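Local coordinates for protein BAT-2 beta-lactamase (Bacillus atrophaeus, PDB 6W5G) that is a class D beta-lactamase that hydrolyses the amide bond of beta-lactam rings, so probably contributes to antibiotic resistance, at residues Val32-Leu37 / Phe50-Val55; Asp40-Asp45 / Thr256-Lys261; Asp54-Lys59 / Asn235-Phe240; Trp226-Ile231 / Ile239-Val244. All coordinates share one frame; numbering follows the deposited sequence.

Contact 1. Residues Val32-Leu37 / Phe50-Val55; sequences VNVSKL and FILHDV
Val34 and Leu37 look across at Leu52, Asp54 and the ring of Phe50, all on one side of strand 48-54. Asp54 is the side chain to follow outward. Its CB sits against the valine fork, 4.1 Å from Val34 CG1, with Val34 CG2 equally near. CG lies anti to the backbone N (chi1 -172°), which turns the carboxylate toward the backbone of Val32, where OD2 comes within 4.0 Å of Val32 O. OD1 is taken by the backbone N of Lys57, while OD2 accepts a hydrogen from each of two waters. One of these waters also donates to Val32 O at 2.6 Å; the other accepts from Val34 N at 3.0 Å. Toward the start of the strand the contact is apolar. Leu52 CD2 touches Val34 CG1 at 3.8 Å and presses on Leu37 CD2 at 3.5 Å, tighter than usual for two methyls, and Leu37 chi1 (-108°) is well off a staggered value. The same Leu37 methyl reaches the edge of the Phe50 ring, 4.1 Å from CE2. Tyr262 also touches Val32 and Leu37. No direct hydrogen bond joins the segments: methyls of Val34 and Leu37 hold the loop before strand 48-54, with its short 3-10 segment and the Asx turn at Asn33, against the sheet, and two ordered waters link the Asp54 carboxylate, probably charged, to the backbone of Val32 and Val34.

Contact 2. Residues Asp40-Asp45 / Thr256-Lys261; sequences DEFFKD and TDILKK
The Phe42 ring is sandwiched: Glu41 CG lies 3.6 Å above the plane over the centre of one face, and the opposite face rests on the helix backbone at Asp257 C and Ile258 N. On the helix side, CE1 meets Asp257 CB at 3.5 Å and CD2 meets Ile258 CG1 at 3.5 Å, while Lys261 CD lies at the edge, 4.0 Å from CE2. The Asp257 carboxylate is turned 40° against the ring. The end of the Phe43 side chain also reaches this helix, CE2 4.3 Å from Ile258 CD1, and its ring stacks on Tyr63. Polar groups close the outer side. Glu41 starts with CG wedged between the backbone N and the carbonyl carbon (chi1 68°); this sets CG over the phenyl face, and the bend at chi2 turns the carboxylate toward Lys261. Lys261 runs out fully extended beyond CG to meet it tip to tip, NZ donating to the syn lone pair of OE2 at 2.8 Å in a salt bridge. The same ammonium also donates to Asn38 O, so one lysine ties the helix to two points of the N-terminal loop. Lys44 NZ bonds back to Glu41 O at 2.9 Å. Ile254, one turn back along helix 248-261, touches both phenylalanines. An N-terminal segment packed on the C-terminal helix beside the central sheet is consistent with the serine beta-lactamase and penicillin-binding protein fold.

Contact 3. Residues Asp54-Lys59 / Asn235-Phe240; sequences DVQKDK and NHSYIF
Gln56 bends at chi2 (73°) and curls its amide back onto Ser237, whose OG stands between the backbone N and the carbonyl carbon (chi1 55°) and meets it. Gln56 lies in the turn of the hairpin between strands 48-54 and 59-63, closed by a G1 beta bulge in which Asp58 and Lys59 both face Asp54, with an Asx motif inside the loop. The turn sits beside the start of strand 236-244. Both ends of the Gln56 amide grip one residue: OE1 accepts from Ser237 N at 2.8 Å, and NE2 donates to Ser237 OG at 2.9 Å, nearly in the amide plane and close to straight (167°). Ser237 OG has a further partner in Tyr183 OH. The main chain adds Val55 N to Ser237 O at 3.0 Å, a ladder bond flanking the antiparallel non-hydrogen-bonded pair Asp54-Tyr238. Val55 CG2 packs on Ile239 CG1 at 3.8 Å. On the other side, the Asp54 carboxylate lies alongside the Tyr238 ring, and Tyr238 OH donates to a water that also binds the carboxylate. Lys57 passes the edge of the His236 ring and ends at Ser31 OG. A second water donates to Asp54 OD1 at 2.6 Å and to Gln56 OE1 at 2.9 Å, and sits in the plane of the His236 ring, 2.7 Å from ND1.

Contact 4. Residues Trp226-Ile231 / Ile239-Val244; sequences WFVGFI and IFVTNV
Phe240 lies flat across the bare backbone of Gly229, whose CA is 4.0 Å from the ring centroid in a CH-pi contact. CG of Phe240 stands between its backbone N and carbonyl carbon (chi1 56°), which swings the ring over the neighbouring strand; Gly229 has no side chain to block it, and its backbone angles would press a CB against the preceding carbonyl O. Phe227 lies beside this ring, planes 25° apart but offset so that little of either faces the other, with CE2 only 3.4 Å from Phe240 CE1. On the opposite face, between the Trp226 and Phe230 rings, Val228 CG1 meets Val241 CG2 at 3.9 Å, and Ile239 CD1 meets Phe230 CB at 3.7 Å. Between the faces runs an antiparallel ladder, Phe227 paired with Thr242 and Gly229 with Phe240 through two backbone hydrogen bonds each (Phe240 N to Gly229 O 2.9 Å). At the polar edge, Asn243 ND2 stands 3.4 Å above the centre of the six-membered ring of Trp226; Asn243 OD1 accepts from Arg67 NE and Gln72 NE2, while Trp226 NE1 donates to Thr73 O. Thr242 OG1 pairs with Thr255 OG1. Strand 225-233 also bonds along strand 209-217 at Lys214 and Gly216 of the KTG motif, and Trp226 touches Thr77, two residues before carboxylated Lys79 in sequence. The hairpin thus joins an apolar centre to a polar end near the probable active site.

Contact 4 is wholly buried near the middle of the chain and the others lie further out, contact 1 still buried, contacts 2 and 3 partly open. Contacts 1, 3 and 4 build on one sheet: strand 48-54 serves contact 1 and runs into the turn of contact 3, whose partner strand 236-244 continues into contact 4. His53 N to Ile239 O and Ile51 N to Val241 O bind these strands together. Contact 2 stands apart as helix against loop, but Leu259 reaches Phe240 and Ile258 reaches Phe50. Chemistry follows place: rings and backbone ladder at the centre, waters and a glutamine amide at the sheet's end, a salt bridge on the partly open side of contact 2.

Contact 1. Residues Val32-Leu37 / Phe50-Val55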
# COMPACT_ATOMS: atom_id res chain seq x y z
N VAL A 32 -14.14 -18.08 -6.97
CA VAL A 32 -15.07 -17.00 -6.68
C VAL A 32 -15.38 -16.22 -7.95
O VAL A 32 -14.50 -16.00 -8.80
CB VAL A 32 -14.52 -16.11 -5.56
CG1 VAL A 32 -13.14 -15.57 -5.93
CG2 VAL A 32 -15.48 -14.97 -5.24
N ASN A 33 -16.63 -15.81 -8.10
CA ASN A 33 -17.05 -14.89 -9.16
C ASN A 33 -17.17 -13.52 -8.50
O ASN A 33 -18.13 -13.25 -7.78
CB ASN A 33 -18.38 -15.33 -9.76
CG ASN A 33 -18.86 -14.41 -10.87
OD1 ASN A 33 -18.41 -13.27 -10.99
ND2 ASN A 33 -19.80 -14.90 -11.67
N VAL A 34 -16.19 -12.64 -8.76
CA VAL A 34 -16.15 -11.38 -8.02
C VAL A 34 -17.32 -10.46 -8.35
O VAL A 34 -17.64 -9.57 -7.56
CB VAL A 34 -14.78 -10.65 -8.13
CG1 VAL A 34 -13.64 -11.58 -7.69
CG2 VAL A 34 -14.57 -10.09 -9.53
N SER A 35 -17.97 -10.65 -9.50
CA SER A 35 -19.15 -9.84 -9.81
C SER A 35 -20.30 -10.11 -8.85
O SER A 35 -21.21 -9.28 -8.73
CB SER A 35 -19.61 -10.01 -11.26
OG SER A 35 -18.51 -10.09 -12.15
N LYS A 36 -20.30 -11.26 -8.16
CA LYS A 36 -21.35 -11.62 -7.23
C LYS A 36 -20.95 -11.41 -5.77
O LYS A 36 -21.63 -11.90 -4.87
CB LYS A 36 -21.83 -13.05 -7.45
CG LYS A 36 -22.13 -13.42 -8.90
CD LYS A 36 -23.09 -14.61 -8.94
CE LYS A 36 -24.11 -14.47 -10.07
NZ LYS A 36 -23.50 -14.72 -11.40
N LEU A 37 -19.85 -10.69 -5.52
CA LEU A 37 -19.44 -10.42 -4.15
C LEU A 37 -20.48 -9.58 -3.42
O LEU A 37 -21.21 -8.79 -4.02
CB LEU A 37 -18.11 -9.67 -4.13
CG LEU A 37 -16.89 -10.45 -3.66
CD1 LEU A 37 -16.61 -11.65 -4.56
CD2 LEU A 37 -15.69 -9.52 -3.55
N PHE A 50 -14.41 -0.88 -0.96
CA PHE A 50 -13.65 -2.09 -1.20
C PHE A 50 -13.61 -2.36 -2.70
O PHE A 50 -14.65 -2.31 -3.37
CB PHE A 50 -14.26 -3.30 -0.48
CG PHE A 50 -13.49 -4.57 -0.69
CD1 PHE A 50 -12.22 -4.72 -0.14
CD2 PHE A 50 -14.01 -5.61 -1.45
CE1 PHE A 50 -11.49 -5.89 -0.33
CE2 PHE A 50 -13.28 -6.79 -1.65
CZ PHE A 50 -12.02 -6.92 -1.08
N ILE A 51 -12.42 -2.64 -3.22
CA ILE A 51 -12.22 -2.96 -4.63
C ILE A 51 -11.49 -4.29 -4.69
O ILE A 51 -10.47 -4.47 -4.02
CB ILE A 51 -11.38 -1.87 -5.32
CG1 ILE A 51 -12.05 -0.51 -5.19
CG2 ILE A 51 -11.17 -2.23 -6.79
CD1 ILE A 51 -11.06 0.63 -5.10
N LEU A 52 -12.01 -5.22 -5.49
CA LEU A 52 -11.36 -6.52 -5.70
C LEU A 52 -11.29 -6.81 -7.19
O LEU A 52 -12.32 -6.86 -7.86
CB LEU A 52 -12.11 -7.64 -4.98
CG LEU A 52 -11.41 -9.01 -4.98
CD1 LEU A 52 -10.12 -8.98 -4.17
CD2 LEU A 52 -12.36 -10.07 -4.45
N HIS A 53 -10.08 -7.00 -7.72
CA HIS A 53 -9.90 -7.29 -9.13
C HIS A 53 -9.38 -8.71 -9.30
O HIS A 53 -8.31 -9.05 -8.78
CB HIS A 53 -8.94 -6.30 -9.79
CG HIS A 53 -8.66 -6.61 -11.22
ND1 HIS A 53 -9.55 -6.30 -12.23
CD2 HIS A 53 -7.62 -7.24 -11.82
CE1 HIS A 53 -9.06 -6.71 -13.39
NE2 HIS A 53 -7.89 -7.28 -13.17
N ASP A 54 -10.14 -9.53 -10.01
CA ASP A 54 -9.75 -10.89 -10.38
C ASP A 54 -8.78 -10.79 -11.55
O ASP A 54 -9.17 -10.37 -12.65
CB ASP A 54 -11.00 -11.67 -10.77
CG ASP A 54 -10.74 -13.14 -10.99
OD1 ASP A 54 -9.67 -13.50 -11.52
OD2 ASP A 54 -11.64 -13.95 -10.67
N VAL A 55 -7.53 -11.20 -11.34
CA VAL A 55 -6.50 -10.99 -12.36
C VAL A 55 -6.74 -11.87 -13.58
O VAL A 55 -6.67 -11.40 -14.72
CB VAL A 55 -5.10 -11.23 -11.75
CG1 VAL A 55 -4.06 -11.33 -12.85
CG2 VAL A 55 -4.75 -10.11 -10.76
O HOH W 1 -11.92 -16.23 -9.27
O HOH W 2 -14.22 -13.26 -10.87

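Contact 2. Residues Asp40-Asp45 / Thr256-Lys261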
# COMPACT_ATOMS: atom_id res chain seq x y z
N ASP A 40 -21.34 -6.11 2.38
CA ASP A 40 -22.11 -5.17 3.18
C ASP A 40 -21.88 -5.38 4.67
O ASP A 40 -21.78 -4.41 5.44
CB ASP A 40 -23.60 -5.33 2.89
CG ASP A 40 -24.01 -4.81 1.52
OD1 ASP A 40 -23.17 -4.20 0.82
OD2 ASP A 40 -25.18 -5.01 1.15
N GLU A 41 -21.82 -6.64 5.10
CA GLU A 41 -21.70 -6.92 6.53
C GLU A 41 -20.42 -6.35 7.13
O GLU A 41 -20.39 -6.08 8.34
CB GLU A 41 -21.81 -8.43 6.80
CG GLU A 41 -20.66 -9.29 6.27
CD GLU A 41 -20.91 -9.83 4.86
OE1 GLU A 41 -21.39 -9.06 4.00
OE2 GLU A 41 -20.63 -11.03 4.62
N PHE A 42 -19.38 -6.14 6.34
CA PHE A 42 -18.12 -5.67 6.89
C PHE A 42 -18.02 -4.16 6.95
O PHE A 42 -17.06 -3.64 7.54
CB PHE A 42 -16.94 -6.30 6.15
CG PHE A 42 -16.96 -7.79 6.17
CD1 PHE A 42 -16.77 -8.47 7.36
CD2 PHE A 42 -17.21 -8.52 5.01
CE1 PHE A 42 -16.80 -9.85 7.40
CE2 PHE A 42 -17.24 -9.89 5.04
CZ PHE A 42 -17.03 -10.56 6.24
N PHE A 43 -18.99 -3.44 6.38
CA PHE A 43 -18.98 -1.99 6.38
C PHE A 43 -20.14 -1.39 7.16
O PHE A 43 -20.43 -0.20 7.01
CB PHE A 43 -18.91 -1.45 4.95
CG PHE A 43 -17.59 -1.67 4.28
CD1 PHE A 43 -16.56 -0.75 4.42
CD2 PHE A 43 -17.36 -2.81 3.52
CE1 PHE A 43 -15.33 -0.94 3.80
CE2 PHE A 43 -16.13 -3.02 2.90
CZ PHE A 43 -15.11 -2.08 3.04
N LYS A 44 -20.81 -2.19 7.99
CA LYS A 44 -21.89 -1.65 8.81
C LYS A 44 -21.34 -0.61 9.78
O LYS A 44 -20.34 -0.83 10.46
CB LYS A 44 -22.58 -2.78 9.57
CG LYS A 44 -23.14 -3.88 8.69
CD LYS A 44 -23.92 -4.89 9.54
CE LYS A 44 -23.20 -6.22 9.65
NZ LYS A 44 -22.13 -6.21 10.68
N ASP A 45 -22.00 0.55 9.83
CA ASP A 45 -21.60 1.68 10.66
C ASP A 45 -20.24 2.25 10.27
O ASP A 45 -19.62 2.96 11.06
CB ASP A 45 -21.62 1.36 12.17
CG ASP A 45 -22.89 0.68 12.60
OD1 ASP A 45 -23.97 1.12 12.14
OD2 ASP A 45 -22.82 -0.28 13.39
N THR A 256 -9.01 -8.86 5.23
CA THR A 256 -8.81 -10.28 5.48
C THR A 256 -10.12 -10.99 5.79
O THR A 256 -10.29 -12.15 5.40
CB THR A 256 -7.73 -10.53 6.55
OG1 THR A 256 -8.08 -9.89 7.78
CG2 THR A 256 -6.39 -10.00 6.06
N ASP A 257 -11.07 -10.32 6.45
CA ASP A 257 -12.39 -10.92 6.67
C ASP A 257 -13.06 -11.25 5.34
O ASP A 257 -13.64 -12.33 5.18
CB ASP A 257 -13.28 -9.99 7.49
CG ASP A 257 -13.00 -10.04 8.99
OD1 ASP A 257 -12.22 -10.92 9.42
OD2 ASP A 257 -13.55 -9.20 9.74
N ILE A 258 -12.98 -10.34 4.37
CA ILE A 258 -13.58 -10.58 3.06
C ILE A 258 -12.86 -11.72 2.35
O ILE A 258 -13.49 -12.62 1.78
CB ILE A 258 -13.56 -9.29 2.22
CG1 ILE A 258 -14.51 -8.25 2.82
CG2 ILE A 258 -13.94 -9.59 0.77
CD1 ILE A 258 -14.25 -6.83 2.31
N LEU A 259 -11.52 -11.70 2.35
CA LEU A 259 -10.77 -12.74 1.65
C LEU A 259 -10.97 -14.11 2.28
O LEU A 259 -10.97 -15.12 1.57
CB LEU A 259 -9.28 -12.38 1.59
CG LEU A 259 -8.95 -11.08 0.84
CD1 LEU A 259 -7.46 -10.77 0.95
CD2 LEU A 259 -9.37 -11.15 -0.63
N LYS A 260 -11.15 -14.16 3.60
CA LYS A 260 -11.48 -15.42 4.26
C LYS A 260 -12.88 -15.89 3.88
O LYS A 260 -13.09 -17.08 3.61
CB LYS A 260 -11.39 -15.28 5.78
CG LYS A 260 -9.99 -15.12 6.32
CD LYS A 260 -10.02 -14.70 7.78
CE LYS A 260 -8.62 -14.52 8.35
NZ LYS A 260 -8.64 -14.17 9.80
N LYS A 261 -13.85 -14.97 3.87
CA LYS A 261 -15.22 -15.34 3.52
C LYS A 261 -15.26 -16.05 2.18
O LYS A 261 -15.94 -17.07 2.02
CB LYS A 261 -16.11 -14.09 3.48
CG LYS A 261 -17.51 -14.34 2.90
CD LYS A 261 -18.38 -13.08 2.91
CE LYS A 261 -19.77 -13.38 2.36
NZ LYS A 261 -20.56 -12.14 2.09

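Contact 3. Residues Asp54-Lys59 / Asn235-Phe240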
# COMPACT_ATOMS: atom_id res chain seq x y z
N ASP A 54 -10.14 -9.53 -10.01
CA ASP A 54 -9.75 -10.89 -10.38
C ASP A 54 -8.78 -10.79 -11.55
O ASP A 54 -9.17 -10.37 -12.65
CB ASP A 54 -11.00 -11.67 -10.77
CG ASP A 54 -10.74 -13.14 -10.99
OD1 ASP A 54 -9.67 -13.50 -11.52
OD2 ASP A 54 -11.64 -13.95 -10.67
N VAL A 55 -7.53 -11.20 -11.34
CA VAL A 55 -6.50 -10.99 -12.36
C VAL A 55 -6.74 -11.87 -13.58
O VAL A 55 -6.67 -11.40 -14.72
CB VAL A 55 -5.10 -11.23 -11.75
CG1 VAL A 55 -4.06 -11.33 -12.85
CG2 VAL A 55 -4.75 -10.11 -10.76
N GLN A 56 -7.03 -13.15 -13.36
CA GLN A 56 -7.16 -14.09 -14.47
C GLN A 56 -8.46 -13.87 -15.24
O GLN A 56 -8.50 -14.00 -16.47
CB GLN A 56 -7.07 -15.53 -13.99
CG GLN A 56 -5.68 -15.96 -13.53
CD GLN A 56 -5.31 -15.33 -12.21
OE1 GLN A 56 -6.14 -15.19 -11.31
NE2 GLN A 56 -4.05 -14.94 -12.08
N LYS A 57 -9.55 -13.58 -14.53
CA LYS A 57 -10.83 -13.40 -15.20
C LYS A 57 -11.08 -11.96 -15.61
O LYS A 57 -12.05 -11.69 -16.33
CB LYS A 57 -11.97 -13.93 -14.33
CG LYS A 57 -11.76 -15.37 -13.96
CD LYS A 57 -12.79 -15.86 -12.98
CE LYS A 57 -12.36 -17.20 -12.40
NZ LYS A 57 -13.47 -17.86 -11.67
N ASP A 58 -10.21 -11.04 -15.19
CA ASP A 58 -10.27 -9.64 -15.59
C ASP A 58 -11.63 -9.01 -15.27
O ASP A 58 -12.30 -8.45 -16.13
CB ASP A 58 -9.89 -9.45 -17.05
CG ASP A 58 -9.10 -8.19 -17.28
OD1 ASP A 58 -9.03 -7.35 -16.36
OD2 ASP A 58 -8.55 -8.04 -18.39
N LYS A 59 -12.03 -9.11 -14.00
CA LYS A 59 -13.28 -8.56 -13.52
C LYS A 59 -12.99 -7.81 -12.22
O LYS A 59 -12.17 -8.23 -11.47
CB LYS A 59 -14.27 -9.63 -13.19
CG LYS A 59 -14.68 -10.49 -14.38
CD LYS A 59 -15.42 -11.71 -13.89
CE LYS A 59 -16.80 -11.38 -13.46
NZ LYS A 59 -17.62 -12.55 -13.78
N ASN A 235 -3.25 -20.92 -8.96
CA ASN A 235 -3.98 -20.61 -10.19
C ASN A 235 -4.89 -19.39 -10.11
O ASN A 235 -5.66 -19.15 -11.04
CB ASN A 235 -4.76 -21.81 -10.74
CG ASN A 235 -3.88 -23.02 -10.97
OD1 ASN A 235 -4.05 -24.06 -10.32
ND2 ASN A 235 -2.94 -22.90 -11.90
N HIS A 236 -4.83 -18.60 -9.03
CA HIS A 236 -5.67 -17.42 -8.95
C HIS A 236 -4.94 -16.31 -8.21
O HIS A 236 -4.20 -16.56 -7.26
CB HIS A 236 -7.01 -17.71 -8.25
CG HIS A 236 -7.85 -18.73 -8.94
ND1 HIS A 236 -8.72 -18.41 -9.97
CD2 HIS A 236 -7.96 -20.06 -8.76
CE1 HIS A 236 -9.32 -19.50 -10.38
NE2 HIS A 236 -8.89 -20.52 -9.67
N SER A 237 -5.17 -15.08 -8.66
CA SER A 237 -4.64 -13.94 -7.93
C SER A 237 -5.61 -12.78 -8.05
O SER A 237 -6.36 -12.68 -9.02
CB SER A 237 -3.24 -13.55 -8.41
OG SER A 237 -3.24 -13.30 -9.80
N TYR A 238 -5.59 -11.91 -7.04
CA TYR A 238 -6.57 -10.84 -6.91
C TYR A 238 -5.87 -9.61 -6.34
O TYR A 238 -5.06 -9.72 -5.43
CB TYR A 238 -7.73 -11.24 -5.98
CG TYR A 238 -8.36 -12.57 -6.34
CD1 TYR A 238 -7.78 -13.78 -5.95
CD2 TYR A 238 -9.54 -12.62 -7.08
CE1 TYR A 238 -8.35 -14.99 -6.29
CE2 TYR A 238 -10.12 -13.84 -7.42
CZ TYR A 238 -9.53 -15.02 -7.02
OH TYR A 238 -10.09 -16.23 -7.35
N ILE A 239 -6.20 -8.44 -6.89
CA ILE A 239 -5.74 -7.15 -6.39
C ILE A 239 -6.84 -6.57 -5.53
O ILE A 239 -8.02 -6.66 -5.89
CB ILE A 239 -5.45 -6.18 -7.56
CG1 ILE A 239 -4.71 -6.87 -8.71
CG2 ILE A 239 -4.73 -4.92 -7.08
CD1 ILE A 239 -3.36 -7.43 -8.33
N PHE A 240 -6.49 -5.96 -4.40
CA PHE A 240 -7.51 -5.38 -3.55
C PHE A 240 -7.09 -4.02 -3.03
O PHE A 240 -5.90 -3.71 -2.88
CB PHE A 240 -7.88 -6.30 -2.36
CG PHE A 240 -6.70 -6.68 -1.52
CD1 PHE A 240 -6.15 -5.78 -0.61
CD2 PHE A 240 -6.12 -7.93 -1.65
CE1 PHE A 240 -5.03 -6.12 0.14
CE2 PHE A 240 -5.01 -8.28 -0.90
CZ PHE A 240 -4.48 -7.38 0.00
O HOH W 1 -11.92 -16.23 -9.27
O HOH W 3 -8.88 -15.96 -11.04

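Contact 4. Residues Trp226-Ile231 / Ile239-Val244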
# COMPACT_ATOMS: atom_id res chain seq x y z
N TRP A 226 -6.15 2.61 5.19
CA TRP A 226 -5.94 1.94 3.91
C TRP A 226 -5.35 0.56 4.14
O TRP A 226 -4.54 0.36 5.05
CB TRP A 226 -4.86 2.63 3.11
CG TRP A 226 -5.12 4.01 2.55
CD1 TRP A 226 -4.79 5.21 3.13
CD2 TRP A 226 -5.67 4.32 1.27
NE1 TRP A 226 -5.12 6.24 2.28
CE2 TRP A 226 -5.66 5.72 1.14
CE3 TRP A 226 -6.18 3.54 0.22
CZ2 TRP A 226 -6.14 6.36 -0.00
CZ3 TRP A 226 -6.66 4.18 -0.91
CH2 TRP A 226 -6.63 5.57 -1.01
N PHE A 227 -5.71 -0.37 3.26
CA PHE A 227 -4.94 -1.60 3.07
C PHE A 227 -4.99 -1.93 1.59
O PHE A 227 -6.07 -2.16 1.04
CB PHE A 227 -5.49 -2.76 3.91
CG PHE A 227 -4.63 -4.00 3.90
CD1 PHE A 227 -3.30 -3.95 4.29
CD2 PHE A 227 -5.17 -5.23 3.52
CE1 PHE A 227 -2.51 -5.11 4.31
CE2 PHE A 227 -4.40 -6.38 3.52
CZ PHE A 227 -3.06 -6.32 3.91
N VAL A 228 -3.84 -1.89 0.92
CA VAL A 228 -3.76 -2.10 -0.52
C VAL A 228 -2.80 -3.25 -0.80
O VAL A 228 -1.78 -3.39 -0.12
CB VAL A 228 -3.33 -0.80 -1.26
CG1 VAL A 228 -4.25 0.37 -0.87
CG2 VAL A 228 -1.86 -0.44 -0.99
N GLY A 229 -3.12 -4.08 -1.78
CA GLY A 229 -2.24 -5.21 -2.03
C GLY A 229 -2.85 -6.23 -2.95
O GLY A 229 -3.68 -5.91 -3.81
N PHE A 230 -2.41 -7.48 -2.78
CA PHE A 230 -2.89 -8.56 -3.62
C PHE A 230 -2.69 -9.88 -2.90
O PHE A 230 -1.93 -9.98 -1.93
CB PHE A 230 -2.23 -8.56 -5.01
CG PHE A 230 -0.72 -8.61 -5.00
CD1 PHE A 230 0.02 -7.44 -4.93
CD2 PHE A 230 -0.05 -9.82 -5.09
CE1 PHE A 230 1.40 -7.48 -4.94
CE2 PHE A 230 1.34 -9.87 -5.10
CZ PHE A 230 2.06 -8.69 -5.02
N ILE A 231 -3.39 -10.90 -3.38
CA ILE A 231 -3.30 -12.23 -2.80
C ILE A 231 -3.14 -13.23 -3.93
O ILE A 231 -3.82 -13.13 -4.96
CB ILE A 231 -4.51 -12.55 -1.89
CG1 ILE A 231 -4.36 -13.96 -1.29
CG2 ILE A 231 -5.84 -12.36 -2.64
CD1 ILE A 231 -5.34 -14.23 -0.16
N ILE A 239 -6.20 -8.44 -6.89
CA ILE A 239 -5.74 -7.15 -6.39
C ILE A 239 -6.84 -6.57 -5.53
O ILE A 239 -8.02 -6.66 -5.89
CB ILE A 239 -5.45 -6.18 -7.56
CG1 ILE A 239 -4.71 -6.87 -8.71
CG2 ILE A 239 -4.73 -4.92 -7.08
CD1 ILE A 239 -3.36 -7.43 -8.33
N PHE A 240 -6.49 -5.96 -4.40
CA PHE A 240 -7.51 -5.38 -3.55
C PHE A 240 -7.09 -4.02 -3.03
O PHE A 240 -5.90 -3.71 -2.88
CB PHE A 240 -7.88 -6.30 -2.36
CG PHE A 240 -6.70 -6.68 -1.52
CD1 PHE A 240 -6.15 -5.78 -0.61
CD2 PHE A 240 -6.12 -7.93 -1.65
CE1 PHE A 240 -5.03 -6.12 0.14
CE2 PHE A 240 -5.01 -8.28 -0.90
CZ PHE A 240 -4.48 -7.38 0.00
N VAL A 241 -8.09 -3.20 -2.73
CA VAL A 241 -7.91 -1.94 -2.01
C VAL A 241 -9.07 -1.79 -1.04
O VAL A 241 -10.23 -1.89 -1.45
CB VAL A 241 -7.87 -0.73 -2.97
CG1 VAL A 241 -8.02 0.57 -2.18
CG2 VAL A 241 -6.60 -0.74 -3.80
N THR A 242 -8.76 -1.56 0.23
CA THR A 242 -9.75 -1.15 1.21
C THR A 242 -9.38 0.24 1.71
O THR A 242 -8.21 0.50 1.98
CB THR A 242 -9.80 -2.14 2.37
OG1 THR A 242 -10.20 -3.42 1.87
CG2 THR A 242 -10.79 -1.68 3.43
N ASN A 243 -10.38 1.12 1.80
CA ASN A 243 -10.18 2.49 2.25
C ASN A 243 -11.40 2.84 3.08
O ASN A 243 -12.53 2.60 2.65
CB ASN A 243 -10.03 3.41 1.02
CG ASN A 243 -10.23 4.88 1.34
OD1 ASN A 243 -11.32 5.41 1.17
ND2 ASN A 243 -9.16 5.55 1.74
N VAL A 244 -11.20 3.35 4.29
CA VAL A 244 -12.28 3.40 5.27
C VAL A 244 -12.01 4.52 6.26
O VAL A 244 -10.87 4.96 6.44
CB VAL A 244 -12.43 2.03 5.98
CG1 VAL A 244 -11.17 1.71 6.81
CG2 VAL A 244 -13.71 1.95 6.82